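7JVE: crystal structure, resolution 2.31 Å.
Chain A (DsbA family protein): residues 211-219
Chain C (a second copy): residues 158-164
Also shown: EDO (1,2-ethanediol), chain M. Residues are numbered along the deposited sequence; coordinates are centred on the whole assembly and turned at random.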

# COMPACT_ATOMS: atom_id res chain seq x y z
N MET A 211 -2.13 -4.25 -26.44
CA MET A 211 -2.20 -5.36 -25.50
C MET A 211 -2.73 -4.92 -24.15
O MET A 211 -2.88 -5.76 -23.26
CB MET A 211 -0.83 -6.01 -25.35
CG MET A 211 -0.44 -6.88 -26.54
SD MET A 211 -1.54 -8.28 -26.79
CE MET A 211 -1.42 -9.05 -25.18
N ASP A 212 -3.02 -3.63 -23.97
CA ASP A 212 -3.36 -3.08 -22.66
C ASP A 212 -2.25 -3.35 -21.64
O ASP A 212 -2.51 -3.71 -20.49
CB ASP A 212 -4.72 -3.62 -22.18
CG ASP A 212 -5.35 -2.74 -21.11
OD1 ASP A 212 -4.87 -1.61 -20.88
OD2 ASP A 212 -6.32 -3.18 -20.46
N PHE A 213 -1.00 -3.16 -22.07
CA PHE A 213 0.19 -3.19 -21.21
C PHE A 213 0.84 -1.82 -21.05
O PHE A 213 2.00 -1.74 -20.65
CB PHE A 213 1.27 -4.12 -21.80
CG PHE A 213 0.89 -5.59 -21.86
CD1 PHE A 213 -0.04 -6.12 -20.99
CD2 PHE A 213 1.51 -6.43 -22.78
CE1 PHE A 213 -0.35 -7.46 -21.03
CE2 PHE A 213 1.18 -7.76 -22.84
CZ PHE A 213 0.24 -8.28 -21.97
N SER A 214 0.16 -0.74 -21.42
CA SER A 214 0.82 0.56 -21.39
C SER A 214 1.29 0.89 -19.98
O SER A 214 0.50 0.90 -19.03
CB SER A 214 -0.12 1.65 -21.90
OG SER A 214 0.62 2.80 -22.25
N GLY A 215 2.59 1.16 -19.83
CA GLY A 215 3.11 1.47 -18.52
C GLY A 215 3.28 0.28 -17.60
O GLY A 215 3.67 0.48 -16.46
N THR A 216 3.01 -0.94 -18.06
CA THR A 216 3.01 -2.12 -17.19
C THR A 216 3.79 -3.26 -17.82
O THR A 216 3.29 -3.91 -18.77
CB THR A 216 1.57 -2.55 -16.85
OG1 THR A 216 0.91 -3.01 -18.02
CG2 THR A 216 0.74 -1.38 -16.21
N PRO A 217 4.99 -3.58 -17.33
CA PRO A 217 5.72 -4.74 -17.85
C PRO A 217 4.93 -6.03 -17.69
O PRO A 217 4.14 -6.19 -16.75
CB PRO A 217 7.00 -4.75 -17.00
CG PRO A 217 7.16 -3.32 -16.55
CD PRO A 217 5.72 -2.88 -16.26
N ALA A 218 5.16 -6.97 -18.62
CA ALA A 218 4.37 -8.20 -18.67
C ALA A 218 5.07 -9.24 -19.54
O ALA A 218 5.92 -8.91 -20.37
CB ALA A 218 2.95 -7.97 -19.22
N PHE A 219 4.68 -10.49 -19.31
CA PHE A 219 5.06 -11.64 -20.12
C PHE A 219 3.83 -12.17 -20.83
O PHE A 219 2.76 -12.27 -20.22
CB PHE A 219 5.63 -12.79 -19.27
CG PHE A 219 6.89 -12.46 -18.54
CD1 PHE A 219 6.84 -11.93 -17.26
CD2 PHE A 219 8.12 -12.70 -19.12
CE1 PHE A 219 7.99 -11.63 -16.57
CE2 PHE A 219 9.29 -12.39 -18.43
CZ PHE A 219 9.23 -11.85 -17.17
N TYR C 158 0.83 -1.19 -8.49
CA TYR C 158 -0.27 -0.91 -9.41
C TYR C 158 -0.09 -1.62 -10.74
O TYR C 158 -1.06 -2.16 -11.30
CB TYR C 158 -0.42 0.60 -9.64
CG TYR C 158 -1.49 1.21 -8.76
CD1 TYR C 158 -2.82 0.79 -8.88
CD2 TYR C 158 -1.19 2.23 -7.86
CE1 TYR C 158 -3.81 1.33 -8.09
CE2 TYR C 158 -2.19 2.80 -7.07
CZ TYR C 158 -3.50 2.33 -7.19
OH TYR C 158 -4.51 2.86 -6.41
N ALA C 159 1.13 -1.61 -11.28
CA ALA C 159 1.40 -2.26 -12.55
C ALA C 159 1.20 -3.76 -12.45
O ALA C 159 0.71 -4.40 -13.38
CB ALA C 159 2.82 -1.95 -13.03
N THR C 160 1.62 -4.34 -11.32
CA THR C 160 1.43 -5.77 -11.10
C THR C 160 -0.05 -6.10 -11.02
O THR C 160 -0.52 -7.01 -11.70
CB THR C 160 2.14 -6.17 -9.82
OG1 THR C 160 3.53 -5.83 -9.93
CG2 THR C 160 1.97 -7.66 -9.55
N GLY C 161 -0.79 -5.35 -10.20
CA GLY C 161 -2.22 -5.61 -10.05
C GLY C 161 -2.99 -5.44 -11.34
O GLY C 161 -4.01 -6.11 -11.55
N LYS C 162 -2.52 -4.55 -12.21
CA LYS C 162 -3.20 -4.30 -13.48
C LYS C 162 -3.12 -5.52 -14.38
O LYS C 162 -4.13 -5.98 -14.92
CB LYS C 162 -2.57 -3.09 -14.17
CG LYS C 162 -2.98 -2.90 -15.63
CD LYS C 162 -4.39 -2.37 -15.69
CE LYS C 162 -4.76 -1.97 -17.09
NZ LYS C 162 -5.02 -3.17 -17.89
N VAL C 163 -1.91 -6.06 -14.55
CA VAL C 163 -1.76 -7.22 -15.42
C VAL C 163 -2.37 -8.45 -14.77
O VAL C 163 -2.97 -9.28 -15.45
CB VAL C 163 -0.28 -7.44 -15.78
CG1 VAL C 163 -0.11 -8.75 -16.57
CG2 VAL C 163 0.25 -6.23 -16.58
N GLU C 164 -2.23 -8.58 -13.45
CA GLU C 164 -2.83 -9.73 -12.76
C GLU C 164 -4.36 -9.66 -12.77
O GLU C 164 -5.02 -10.69 -12.90
CB GLU C 164 -2.28 -9.83 -11.34
CG GLU C 164 -2.68 -11.09 -10.57
CD GLU C 164 -2.14 -12.39 -11.18
OE1 GLU C 164 -1.37 -12.30 -12.15
OE2 GLU C 164 -2.49 -13.50 -10.70
C1 EDO M . -7.37 -6.37 -21.03
O1 EDO M . -7.85 -5.04 -21.27
C2 EDO M . -7.79 -6.78 -19.62
O2 EDO M . -9.14 -6.34 -19.35
O HOH W 1 3.31 -5.09 -14.58

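Contacts between a helix and a loop often follow a simple scheme: small and branched side chains pack closely at the centre, and a long charged side chain reaches out to close the margin. The meeting of two copies of this DsbA family protein illustrates it with few residues. One face of the chain C helix, carrying C:Ala159, C:Lys162 and C:Val163, is set against the loop of chain A that ends in a strand at A:Ala218, and together the two stretches bury 321 Å².

At the centre the backbones come close, with A:Thr216 CA only 4.9 Å from C:Ala159 CA. The methyl side chain of C:Ala159 suits so short a spacing: A:Thr216 CG2 lies 3.8 Å from both CA and CB of C:Ala159, so the threonine methyl rests against the helix backbone itself. The ring of A:Pro217 adds a looser apolar contact, its CD 4.4 Å from C:Ala159 CB.

One turn along the helix, C:Val163 loses more surface to the contact than any other residue here. With chi1 at 174° (t), C:Val163 sets both methyls against A:Ala218, at 4.1 Å from CG1 and 4.2 Å from CG2 to A:Ala218 CB; C:Val163 CG2 also approaches A:Phe213 CD1 (4.4 Å, oblique to the ring) and A:Thr216 OG1 (3.6 Å). A branched, compact side chain can thus touch several residues at once.

The loop contains a type II turn from A:Phe213 to A:Thr216, closed by the backbone hydrogen bond from A:Thr216 N to A:Phe213 O (2.9 Å). A:Gly215 occupies a position in the turn with phi of 76°, a conformation that glycine adopts readily. At the end of the turn, A:Thr216 directs its CB toward the helix.

A water donates to A:Pro217 O at 2.6 Å and, more weakly, to C:Ala159 O at 2.9 Å, linking the two backbones through carbonyls that could not bond to each other directly.

At the outer edge, C:Lys162 runs past the threonine, its CG 4.1 Å from A:Thr216 CG2, before its amine forms a salt bridge with A:Asp212, NZ to OD2 at 2.9 Å; the hydrogen bond within it is weak. The lysine's length lets its aliphatic part pack while its charge reaches the carboxylate. A:Asp212, just past the end of a helix in a Schellman motif, points its CB sideways, but its carboxylate comes nearer. A:Asp212 OD2 also accepts a 2.5 Å hydrogen bond from O1 of the 1,2-ethanediol, probably from the crystallisation liquor.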